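Local structure of oligogalacturonate lyase (Yersinia enterocolitica subsp. enterocolitica, 3PE7) at residues Pro8-Asp12 against Thr24-Pro28; Cys33-Tyr37 against Thr83-Phe87; Gln15-Thr19 against Arg334-His338; Gly299-Asp303 against His338-Trp342. The protein cleaves short oligogalacturonates, breakdown products of pectin, by beta-elimination in the cytoplasm, with a manganese-binding active site in a seven-bladed beta-propeller. All coordinates share one frame. Residue numbers count along the deposited sequence, not the author numbering.

Overall arrangement
The four contacts lie in a seven-bladed beta-propeller. Interaction 1 joins the link between strands 6-8 and 12-15 to the end of strand 22-25, and interaction 3 continues from there, tying the next turn, residues 15-19, to strand 331-337 of the neighbouring blade; their centres are about 18 Å apart. Interactions 3 and 4 share His338, with centres about 12 Å apart. Interaction 2 touches interaction 1, where Thr27 OG1 lies 3.6 Å from Cys33 CB. Interactions 2 and 4, about 17 Å between centres, border the manganese site of His287, Gln350, His353 and His355: the side chains of Tyr37 and Trp342 lie about 5 and 6 Å from the ion.

Interaction 1. Residues Pro8-Asp12 against Thr24-Pro28; sequences PLTFD and TRLTP
Asp12 and Arg25 hold this contact together as an antiparallel hydrogen-bonded pair, their CA atoms 5.1 Å apart. Asp12 N donates to Arg25 O and Arg25 N to Asp12 O, both at 2.9 Å. Their oppositely charged side chains project from the same face of the sheet and close a salt bridge, Arg25 NH2 to Asp12 OD2 at 3.2 Å; the arginine is extended at chi1 and chi2 (both t) and bends at chi3 (p), which brings the guanidinium edge to the carboxylate. A water accepts from Arg25 NE (2.9 Å) and lies 2.8 Å from Asp12 OD2. Residues 9-12 stay extended, at an end-to-end angle of 131° to residues 24-28. Strands 12-15 and 22-25 belong to the propeller blade that residues 376-381 and 364-369 continue, so the N-terminal and C-terminal parts of the chain share one sheet, the velcro closure of propellers. Beyond the bridge the backbone of 24-28 turns away at Leu26 (psi -21°). Phe11, chi1 m, lays a ring face against Leu26 CD2, 3.7 Å from the ring centroid, a CH-pi contact, while its CB touches Thr24 CG2 at 3.8 Å. Leu9 (m, t) is buried, with CD2 4.1 Å from Pro28 CD and CD1 4.2 Å from Thr27 CG2; flat Phe11 and branched Leu9 and Leu26 all pack on apolar Leu65 of strand 61-66, in the sheet that also holds strand 6-8.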
loop_
_atom_site.group_PDB
_atom_site.type_symbol
_atom_site.label_atom_id
_atom_site.label_comp_id
_atom_site.label_asym_id
_atom_site.label_seq_id
_atom_site.Cartn_x
_atom_site.Cartn_y
_atom_site.Cartn_z
ATOM N N PRO A 8 7.426 -24.497 8.174
ATOM C CA PRO A 8 6.735 -24.974 6.978
ATOM C C PRO A 8 5.259 -24.593 7.001
ATOM O O PRO A 8 4.590 -24.721 8.033
ATOM C CB PRO A 8 6.902 -26.492 7.056
ATOM C CG PRO A 8 7.020 -26.790 8.527
ATOM C CD PRO A 8 7.693 -25.578 9.145
ATOM N N LEU A 9 4.752 -24.115 5.872
ATOM C CA LEU A 9 3.343 -23.771 5.809
ATOM C C LEU A 9 2.607 -24.716 4.886
ATOM O O LEU A 9 3.162 -25.161 3.884
ATOM C CB LEU A 9 3.163 -22.335 5.332
ATOM C CG LEU A 9 3.846 -21.249 6.163
ATOM C CD1 LEU A 9 3.511 -19.913 5.549
ATOM C CD2 LEU A 9 3.401 -21.305 7.610
ATOM N N THR A 10 1.351 -24.983 5.216
ATOM C CA THR A 10 0.466 -25.717 4.324
ATOM C C THR A 10 -0.292 -24.741 3.430
ATOM O O THR A 10 -0.740 -23.694 3.898
ATOM C CB THR A 10 -0.542 -26.555 5.144
ATOM O OG1 THR A 10 0.157 -27.484 5.972
ATOM C CG2 THR A 10 -1.474 -27.313 4.242
ATOM N N PHE A 11 -0.391 -25.058 2.141
ATOM C CA PHE A 11 -1.116 -24.230 1.184
ATOM C C PHE A 11 -2.420 -24.961 0.904
ATOM O O PHE A 11 -2.409 -26.108 0.407
ATOM C CB PHE A 11 -0.338 -24.095 -0.133
ATOM C CG PHE A 11 0.854 -23.163 -0.081
ATOM C CD1 PHE A 11 1.563 -22.895 -1.252
ATOM C CD2 PHE A 11 1.249 -22.537 1.108
ATOM C CE1 PHE A 11 2.668 -22.050 -1.258
ATOM C CE2 PHE A 11 2.347 -21.688 1.134
ATOM C CZ PHE A 11 3.070 -21.422 -0.057
ATOM N N ASP A 12 -3.543 -24.321 1.200
ATOM C CA ASP A 12 -4.839 -24.979 1.053
ATOM C C ASP A 12 -5.620 -24.415 -0.132
ATOM O O ASP A 12 -6.026 -23.242 -0.133
ATOM C CB ASP A 12 -5.640 -24.883 2.353
ATOM C CG ASP A 12 -4.984 -25.652 3.491
ATOM O OD1 ASP A 12 -4.889 -26.885 3.382
ATOM O OD2 ASP A 12 -4.566 -25.043 4.484
ATOM N N THR A 24 -5.892 -20.192 -3.326
ATOM C CA THR A 24 -4.999 -20.908 -2.413
ATOM C C THR A 24 -4.739 -20.028 -1.202
ATOM O O THR A 24 -4.314 -18.880 -1.356
ATOM C CB THR A 24 -3.676 -21.303 -3.112
ATOM O OG1 THR A 24 -3.992 -22.176 -4.210
ATOM C CG2 THR A 24 -2.759 -22.046 -2.142
ATOM N N ARG A 25 -5.025 -20.558 -0.014
ATOM C CA ARG A 25 -4.668 -19.898 1.245
ATOM C C ARG A 25 -3.251 -20.308 1.632
ATOM O O ARG A 25 -2.930 -21.504 1.670
ATOM C CB ARG A 25 -5.622 -20.330 2.346
ATOM C CG ARG A 25 -5.436 -19.567 3.654
ATOM C CD ARG A 25 -6.473 -19.988 4.648
ATOM N NE ARG A 25 -6.260 -21.376 5.075
ATOM C CZ ARG A 25 -7.201 -22.140 5.615
ATOM N NH1 ARG A 25 -8.427 -21.670 5.789
ATOM N NH2 ARG A 25 -6.905 -23.393 5.980
ATOM N N LEU A 26 -2.425 -19.312 1.934
ATOM C CA LEU A 26 -0.988 -19.543 2.121
ATOM C C LEU A 26 -0.574 -19.673 3.582
ATOM O O LEU A 26 0.493 -20.211 3.876
ATOM C CB LEU A 26 -0.190 -18.406 1.484
ATOM C CG LEU A 26 -0.409 -18.102 -0.002
ATOM C CD1 LEU A 26 0.422 -16.892 -0.390
ATOM C CD2 LEU A 26 -0.040 -19.291 -0.875
ATOM N N THR A 27 -1.399 -19.154 4.487
ATOM C CA THR A 27 -1.039 -19.070 5.909
ATOM C C THR A 27 -2.168 -19.646 6.770
ATOM O O THR A 27 -3.341 -19.665 6.333
ATOM C CB THR A 27 -0.749 -17.594 6.334
ATOM O OG1 THR A 27 -1.913 -16.798 6.098
ATOM C CG2 THR A 27 0.424 -17.013 5.543
ATOM N N PRO A 28 -1.827 -20.139 7.976
ATOM C CA PRO A 28 -2.822 -20.796 8.821
ATOM C C PRO A 28 -3.671 -19.787 9.603
ATOM O O PRO A 28 -3.104 -18.933 10.292
ATOM C CB PRO A 28 -1.964 -21.649 9.773
ATOM C CG PRO A 28 -0.663 -20.883 9.897
ATOM C CD PRO A 28 -0.460 -20.207 8.555
HETATM O O HOH W 1 -3.596 -22.399 4.628
#

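Interaction 2. Residues Cys33-Tyr37 against Thr83-Phe87; sequences CHRNY and TFGGF
Three aromatic residues, His34, Tyr37 and Phe84, cluster where the extended residues 33-37 meet the turn 83-87; the nearest CA atoms are those of Asn36 and Phe84, 4.4 Å apart. His34 (chi1 p, chi2 87°) sets its imidazole in an offset stack on the Phe84 ring (chi1 m, chi2 80°), centroids 4.0 Å apart and planes at 13°. Both ring nitrogens are used: ND1 donates to Arg35 O (2.8 Å), and NE2 shares a hydrogen bond with Thr83 OG1 (2.7 Å), for which Thr83 adopts chi1 p. Tyr37, chi1 m, covers Phe84 CB with a ring face, CB lying 3.6 Å from the centroid, a CH-pi contact, and Tyr37 N donates to Phe84 O at 2.9 Å. A water donates to Thr83 O (2.8 Å) and weakly to His34 O (3.4 Å). Tyr37 also meets the manganese ligands Gln350 and His355 at the metal site. Strand 33-34 edges the sheet containing 49-54, and residues 83-87 lead into strand 87-88 of the next blade, while Tyr37 reaches Thr129 on strand 124-132.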
loop_
_atom_site.group_PDB
_atom_site.type_symbol
_atom_site.label_atom_id
_atom_site.label_comp_id
_atom_site.label_asym_id
_atom_site.label_seq_id
_atom_site.Cartn_x
_atom_site.Cartn_y
_atom_site.Cartn_z
ATOM N N CYS A 33 -1.786 -13.350 10.016
ATOM C CA CYS A 33 -0.802 -13.031 8.976
ATOM C C CYS A 33 -1.462 -12.087 7.976
ATOM O O CYS A 33 -2.665 -12.182 7.705
ATOM C CB CYS A 33 -0.353 -14.295 8.234
ATOM S SG CYS A 33 0.462 -15.523 9.300
ATOM N N HIS A 34 -0.690 -11.174 7.421
ATOM C CA HIS A 34 -1.274 -10.239 6.469
ATOM C C HIS A 34 -0.254 -9.811 5.438
ATOM O O HIS A 34 0.952 -9.834 5.684
ATOM C CB HIS A 34 -1.801 -8.984 7.191
ATOM C CG HIS A 34 -0.708 -8.172 7.807
ATOM N ND1 HIS A 34 -0.020 -7.204 7.105
ATOM C CD2 HIS A 34 -0.121 -8.248 9.027
ATOM C CE1 HIS A 34 0.906 -6.674 7.894
ATOM N NE2 HIS A 34 0.874 -7.301 9.059
ATOM N N ARG A 35 -0.747 -9.415 4.269
ATOM C CA ARG A 35 0.146 -8.875 3.247
ATOM C C ARG A 35 0.523 -7.426 3.556
ATOM O O ARG A 35 -0.120 -6.779 4.386
ATOM C CB ARG A 35 -0.543 -8.997 1.889
ATOM C CG ARG A 35 -1.616 -7.957 1.743
ATOM C CD ARG A 35 -0.955 -6.797 0.977
ATOM N NE ARG A 35 -1.205 -7.128 -0.369
ATOM C CZ ARG A 35 -0.505 -6.899 -1.471
ATOM N NH1 ARG A 35 0.673 -6.251 -1.536
ATOM N NH2 ARG A 35 -1.062 -7.383 -2.559
ATOM N N ASN A 36 1.550 -6.892 2.885
ATOM C CA ASN A 36 1.960 -5.498 3.079
ATOM C C ASN A 36 1.063 -4.520 2.304
ATOM O O ASN A 36 0.110 -4.948 1.636
ATOM C CB ASN A 36 3.456 -5.315 2.727
ATOM C CG ASN A 36 3.741 -5.355 1.214
ATOM O OD1 ASN A 36 4.809 -4.907 0.767
ATOM N ND2 ASN A 36 2.825 -5.900 0.441
ATOM N N TYR A 37 1.346 -3.226 2.378
ATOM C CA TYR A 37 0.583 -2.274 1.582
ATOM C C TYR A 37 0.766 -2.565 0.079
ATOM O O TYR A 37 1.866 -2.926 -0.371
ATOM C CB TYR A 37 0.967 -0.831 1.924
ATOM C CG TYR A 37 0.443 -0.342 3.258
ATOM C CD1 TYR A 37 -0.816 -0.726 3.731
ATOM C CD2 TYR A 37 1.183 0.563 4.018
ATOM C CE1 TYR A 37 -1.308 -0.232 4.965
ATOM C CE2 TYR A 37 0.707 1.057 5.226
ATOM C CZ TYR A 37 -0.530 0.661 5.695
ATOM O OH TYR A 37 -0.982 1.157 6.903
ATOM N N THR A 83 4.615 -3.806 10.121
ATOM C CA THR A 83 4.622 -4.879 9.129
ATOM C C THR A 83 3.856 -4.524 7.850
ATOM O O THR A 83 3.670 -5.377 6.961
ATOM C CB THR A 83 4.109 -6.221 9.710
ATOM O OG1 THR A 83 2.853 -6.015 10.381
ATOM C CG2 THR A 83 5.150 -6.794 10.688
ATOM N N PHE A 84 3.443 -3.268 7.726
ATOM C CA PHE A 84 2.675 -2.882 6.548
ATOM C C PHE A 84 3.502 -2.109 5.535
ATOM O O PHE A 84 3.344 -2.293 4.328
ATOM C CB PHE A 84 1.441 -2.053 6.952
ATOM C CG PHE A 84 0.418 -2.865 7.690
ATOM C CD1 PHE A 84 0.583 -3.132 9.058
ATOM C CD2 PHE A 84 -0.681 -3.392 7.023
ATOM C CE1 PHE A 84 -0.354 -3.895 9.739
ATOM C CE2 PHE A 84 -1.617 -4.152 7.694
ATOM C CZ PHE A 84 -1.454 -4.405 9.042
ATOM N N GLY A 85 4.378 -1.243 6.033
ATOM C CA GLY A 85 5.080 -0.306 5.157
ATOM C C GLY A 85 6.301 -0.875 4.453
ATOM O O GLY A 85 6.897 -0.184 3.620
ATOM N N GLY A 86 6.679 -2.105 4.789
ATOM C CA GLY A 86 7.960 -2.673 4.344
ATOM C C GLY A 86 7.952 -3.043 2.881
ATOM O O GLY A 86 6.904 -3.332 2.317
ATOM N N PHE A 87 9.137 -3.030 2.272
ATOM C CA PHE A 87 9.266 -3.379 0.859
ATOM C C PHE A 87 10.604 -4.053 0.574
ATOM O O PHE A 87 11.591 -3.868 1.293
ATOM C CB PHE A 87 9.075 -2.145 -0.023
ATOM C CG PHE A 87 10.093 -1.053 0.205
ATOM C CD1 PHE A 87 11.254 -0.994 -0.568
ATOM C CD2 PHE A 87 9.881 -0.076 1.176
ATOM C CE1 PHE A 87 12.205 0.042 -0.363
ATOM C CE2 PHE A 87 10.814 0.968 1.387
ATOM C CZ PHE A 87 11.974 1.027 0.626
HETATM O O HOH W 2 3.520 -7.609 5.258
#

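Interaction 3. Residues Gln15-Thr19 against Arg334-His338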
loop_
_atom_site.group_PDB
_atom_site.type_symbol
_atom_site.label_atom_id
_atom_site.label_comp_id
_atom_site.label_asym_id
_atom_site.label_seq_id
_atom_site.Cartn_x
_atom_site.Cartn_y
_atom_site.Cartn_z
ATOM N N GLN A 15 -12.054 -23.901 -4.459
ATOM C CA GLN A 15 -12.719 -23.125 -5.499
ATOM C C GLN A 15 -13.591 -22.066 -4.859
ATOM O O GLN A 15 -14.341 -22.361 -3.932
ATOM C CB GLN A 15 -13.612 -24.038 -6.347
ATOM C CG GLN A 15 -12.879 -24.855 -7.374
ATOM C CD GLN A 15 -13.849 -25.621 -8.259
ATOM O OE1 GLN A 15 -14.368 -26.669 -7.863
ATOM N NE2 GLN A 15 -14.111 -25.091 -9.457
ATOM N N ASP A 16 -13.515 -20.836 -5.366
ATOM C CA ASP A 16 -14.365 -19.754 -4.860
ATOM C C ASP A 16 -15.859 -20.104 -4.919
ATOM O O ASP A 16 -16.329 -20.612 -5.928
ATOM C CB ASP A 16 -14.113 -18.476 -5.666
ATOM C CG ASP A 16 -14.828 -17.274 -5.072
ATOM O OD1 ASP A 16 -15.994 -17.023 -5.439
ATOM O OD2 ASP A 16 -14.238 -16.617 -4.197
ATOM N N ALA A 17 -16.578 -19.798 -3.842
ATOM C CA ALA A 17 -17.997 -20.158 -3.683
ATOM C C ALA A 17 -18.911 -19.532 -4.732
ATOM O O ALA A 17 -19.911 -20.129 -5.112
ATOM C CB ALA A 17 -18.482 -19.798 -2.278
ATOM N N SER A 18 -18.538 -18.349 -5.218
ATOM C CA SER A 18 -19.364 -17.594 -6.149
ATOM C C SER A 18 -18.880 -17.706 -7.582
ATOM O O SER A 18 -19.700 -17.798 -8.496
ATOM C CB SER A 18 -19.414 -16.105 -5.750
ATOM O OG SER A 18 -20.104 -15.943 -4.535
ATOM N N THR A 19 -17.560 -17.700 -7.789
ATOM C CA THR A 19 -17.013 -17.589 -9.159
ATOM C C THR A 19 -16.362 -18.863 -9.682
ATOM O O THR A 19 -16.091 -18.989 -10.882
ATOM C CB THR A 19 -15.960 -16.468 -9.264
ATOM O OG1 THR A 19 -14.747 -16.896 -8.628
ATOM C CG2 THR A 19 -16.461 -15.198 -8.599
ATOM N N ARG A 334 -15.828 -9.909 -11.953
ATOM C CA ARG A 334 -15.947 -10.293 -10.562
ATOM C C ARG A 334 -15.194 -11.619 -10.424
ATOM O O ARG A 334 -15.701 -12.674 -10.813
ATOM C CB ARG A 334 -17.426 -10.416 -10.206
ATOM C CG ARG A 334 -17.705 -10.594 -8.753
ATOM C CD ARG A 334 -19.176 -10.349 -8.485
ATOM N NE ARG A 334 -19.994 -11.504 -8.829
ATOM C CZ ARG A 334 -21.315 -11.561 -8.635
ATOM N NH1 ARG A 334 -21.972 -10.525 -8.101
ATOM N NH2 ARG A 334 -21.985 -12.660 -8.971
ATOM N N VAL A 335 -13.970 -11.572 -9.897
ATOM C CA VAL A 335 -13.071 -12.712 -10.048
ATOM C C VAL A 335 -13.099 -13.712 -8.888
ATOM O O VAL A 335 -12.915 -14.923 -9.080
ATOM C CB VAL A 335 -11.626 -12.262 -10.399
ATOM C CG1 VAL A 335 -11.616 -11.533 -11.753
ATOM C CG2 VAL A 335 -11.048 -11.376 -9.327
ATOM N N ALA A 336 -13.349 -13.196 -7.691
ATOM C CA ALA A 336 -13.391 -14.025 -6.483
ATOM C C ALA A 336 -13.913 -13.202 -5.321
ATOM O O ALA A 336 -14.051 -11.991 -5.424
ATOM C CB ALA A 336 -12.014 -14.575 -6.161
ATOM N N ARG A 337 -14.215 -13.882 -4.224
ATOM C CA ARG A 337 -14.630 -13.226 -2.996
ATOM C C ARG A 337 -13.407 -12.985 -2.131
ATOM O O ARG A 337 -12.576 -13.880 -1.960
ATOM C CB ARG A 337 -15.590 -14.136 -2.219
ATOM C CG ARG A 337 -16.836 -14.575 -3.014
ATOM C CD ARG A 337 -17.632 -15.650 -2.229
ATOM N NE ARG A 337 -18.257 -15.074 -1.029
ATOM C CZ ARG A 337 -19.445 -14.482 -1.003
ATOM N NH1 ARG A 337 -20.200 -14.420 -2.107
ATOM N NH2 ARG A 337 -19.887 -13.957 0.125
ATOM N N HIS A 338 -13.290 -11.784 -1.567
ATOM C CA HIS A 338 -12.354 -11.615 -0.448
ATOM C C HIS A 338 -13.004 -12.029 0.888
ATOM O O HIS A 338 -12.333 -12.616 1.759
ATOM C CB HIS A 338 -11.751 -10.190 -0.408
ATOM C CG HIS A 338 -12.738 -9.100 -0.106
ATOM N ND1 HIS A 338 -13.094 -8.137 -1.023
ATOM C CD2 HIS A 338 -13.401 -8.797 1.033
ATOM C CE1 HIS A 338 -13.972 -7.311 -0.475
ATOM N NE2 HIS A 338 -14.170 -7.691 0.779
HETATM O O HOH W 3 -11.915 -16.311 -2.786
HETATM O O HOH W 4 -20.331 -14.623 -9.180
#
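Asp16 is the hub of this contact, and its two carboxylate oxygens serve different segments. OD1 accepts from Ser18 N, closing an Asx turn, and from Thr19 N, extending it to an Asx motif, both at 2.9 Å. OD2 faces strand 331-337, accepting at 2.7 Å from Arg337 N and from a water that also donates to Arg337 O (2.7 Å). Aspartate suits the place because its short side chain can satisfy its own turn and an edge strand. Thr19 OG1 donates to Val335 O at 2.7 Å and has a further partner in Ala21 N. Ser18 OG accepts from Arg337 NH1 (2.9 Å), but the stronger partner of that guanidinium is Asp339, in a salt bridge through NE. Arg334 NH2 donates to a second water (2.6 Å), which binds Ser18 O weakly (3.3 Å). The CA-to-CB bond of Val335 is directed away from residues 15-19, and its side chain packs on Ile365. Strand 331-337 is outermost in its blade, so its outward backbone groups lack a strand to pair with. Here side chains of a polar turn and a water take up Arg337 N, Val335 O and Arg337 O, joining adjacent blades without a continuous sheet.

Interaction 4. Residues Gly299-Asp303 against His338-Trp342; sequences GDGSD and HDTSW
Residues 299-303 leave strand 296-301 in extended form, and residues 300-303 run at 40° to residues 338-342, end to end, meeting them chiefly through two rings, His338 and Trp342. Asp300, chi1 p, points its CA-to-CB bond at the loop: CB lies 4.0 Å from His338 ND1, and OD1 stands 4.0 Å from Trp342 CH2. The carboxylate finds its main partner elsewhere, in ND1 of His287. At Gly301 (phi -49°, psi 136°) there is no side chain, and an ideal CB would sit 4.0 Å from His338 CE1; the carbonyl O lies between the rings, near the plane of each, 3.0 Å from His338 CE1 and 3.3 Å from Trp342 CZ2. Ser302 turns its CA-to-CB bond away and hydrogen-bonds through OG to Ser286 OG, leaving its CA 4.1 Å from Trp342 CZ2. Asp303, chi1 p, then sets CB over the five-membered ring of Trp342, 3.6 Å from its centroid and 3.4 Å from CD1, a CH-pi contact. In the loop, His338 takes chi1 p and Trp342 chi1 m with chi2 98°; Asp339 (phi 55°) and Trp342 (phi 67°) have positive phi, consistent with a bent loop from which the His338 and Trp342 side chains both turn toward residues 300-303. Trp342 meets His353 edge-to-face, and Asp300 holds His287; both histidines bind manganese, so this packing forms second-shell surroundings of the metal site in the beta-propeller lyase.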
loop_
_atom_site.group_PDB
_atom_site.type_symbol
_atom_site.label_atom_id
_atom_site.label_comp_id
_atom_site.label_asym_id
_atom_site.label_seq_id
_atom_site.Cartn_x
_atom_site.Cartn_y
_atom_site.Cartn_z
ATOM N N GLY A 299 -9.596 -4.107 -7.543
ATOM C CA GLY A 299 -10.138 -3.392 -6.383
ATOM C C GLY A 299 -10.919 -4.327 -5.469
ATOM O O GLY A 299 -11.409 -5.360 -5.899
ATOM N N ASP A 300 -11.014 -3.942 -4.203
ATOM C CA ASP A 300 -11.700 -4.764 -3.195
ATOM C C ASP A 300 -13.029 -4.157 -2.814
ATOM O O ASP A 300 -13.080 -3.056 -2.259
ATOM C CB ASP A 300 -10.810 -5.037 -1.955
ATOM C CG ASP A 300 -10.036 -3.801 -1.439
ATOM O OD1 ASP A 300 -9.399 -3.947 -0.367
ATOM O OD2 ASP A 300 -10.005 -2.733 -2.082
ATOM N N GLY A 301 -14.114 -4.882 -3.099
ATOM C CA GLY A 301 -15.470 -4.386 -2.764
ATOM C C GLY A 301 -15.543 -3.891 -1.331
ATOM O O GLY A 301 -15.058 -4.549 -0.403
ATOM N N SER A 302 -16.177 -2.732 -1.131
ATOM C CA SER A 302 -16.146 -2.082 0.173
ATOM C C SER A 302 -17.175 -2.595 1.163
ATOM O O SER A 302 -18.233 -3.107 0.773
ATOM C CB SER A 302 -16.373 -0.578 0.008
ATOM O OG SER A 302 -15.211 0.023 -0.520
ATOM N N ASP A 303 -16.848 -2.401 2.438
ATOM C CA ASP A 303 -17.810 -2.489 3.535
ATOM C C ASP A 303 -18.888 -1.421 3.407
ATOM O O ASP A 303 -18.716 -0.427 2.691
ATOM C CB ASP A 303 -17.106 -2.377 4.905
ATOM C CG ASP A 303 -16.047 -1.270 4.972
ATOM O OD1 ASP A 303 -15.856 -0.746 6.099
ATOM O OD2 ASP A 303 -15.387 -0.922 3.948
ATOM N N HIS A 338 -13.290 -11.784 -1.567
ATOM C CA HIS A 338 -12.354 -11.615 -0.448
ATOM C C HIS A 338 -13.004 -12.029 0.888
ATOM O O HIS A 338 -12.333 -12.616 1.759
ATOM C CB HIS A 338 -11.751 -10.190 -0.408
ATOM C CG HIS A 338 -12.738 -9.100 -0.106
ATOM N ND1 HIS A 338 -13.094 -8.137 -1.023
ATOM C CD2 HIS A 338 -13.401 -8.797 1.033
ATOM C CE1 HIS A 338 -13.972 -7.311 -0.475
ATOM N NE2 HIS A 338 -14.170 -7.691 0.779
ATOM N N ASP A 339 -14.301 -11.747 1.044
ATOM C CA ASP A 339 -15.045 -12.104 2.280
ATOM C C ASP A 339 -14.429 -11.581 3.587
ATOM O O ASP A 339 -14.625 -12.182 4.657
ATOM C CB ASP A 339 -15.239 -13.632 2.388
ATOM C CG ASP A 339 -16.486 -14.127 1.694
ATOM O OD1 ASP A 339 -17.524 -13.414 1.717
ATOM O OD2 ASP A 339 -16.428 -15.247 1.140
ATOM N N THR A 340 -13.696 -10.475 3.530
ATOM C CA THR A 340 -13.150 -9.915 4.773
ATOM C C THR A 340 -14.251 -9.308 5.635
ATOM O O THR A 340 -15.269 -8.845 5.112
ATOM C CB THR A 340 -11.982 -8.922 4.540
ATOM O OG1 THR A 340 -11.205 -8.865 5.734
ATOM C CG2 THR A 340 -12.474 -7.518 4.213
ATOM N N SER A 341 -14.035 -9.324 6.945
ATOM C CA SER A 341 -14.987 -8.760 7.915
ATOM C C SER A 341 -14.759 -7.270 8.127
ATOM O O SER A 341 -15.642 -6.573 8.658
ATOM C CB SER A 341 -14.854 -9.472 9.271
ATOM O OG SER A 341 -13.683 -9.020 9.941
ATOM N N TRP A 342 -13.561 -6.811 7.743
ATOM C CA TRP A 342 -13.084 -5.447 8.010
ATOM C C TRP A 342 -12.846 -5.139 9.492
ATOM O O TRP A 342 -12.615 -3.971 9.864
ATOM C CB TRP A 342 -14.030 -4.410 7.392
ATOM C CG TRP A 342 -14.233 -4.595 5.913
ATOM C CD1 TRP A 342 -15.288 -5.227 5.300
ATOM C CD2 TRP A 342 -13.381 -4.121 4.858
ATOM N NE1 TRP A 342 -15.142 -5.189 3.938
ATOM C CE2 TRP A 342 -13.986 -4.506 3.635
ATOM C CE3 TRP A 342 -12.164 -3.422 4.826
ATOM C CZ2 TRP A 342 -13.407 -4.226 2.392
ATOM C CZ3 TRP A 342 -11.593 -3.136 3.577
ATOM C CH2 TRP A 342 -12.215 -3.547 2.386
#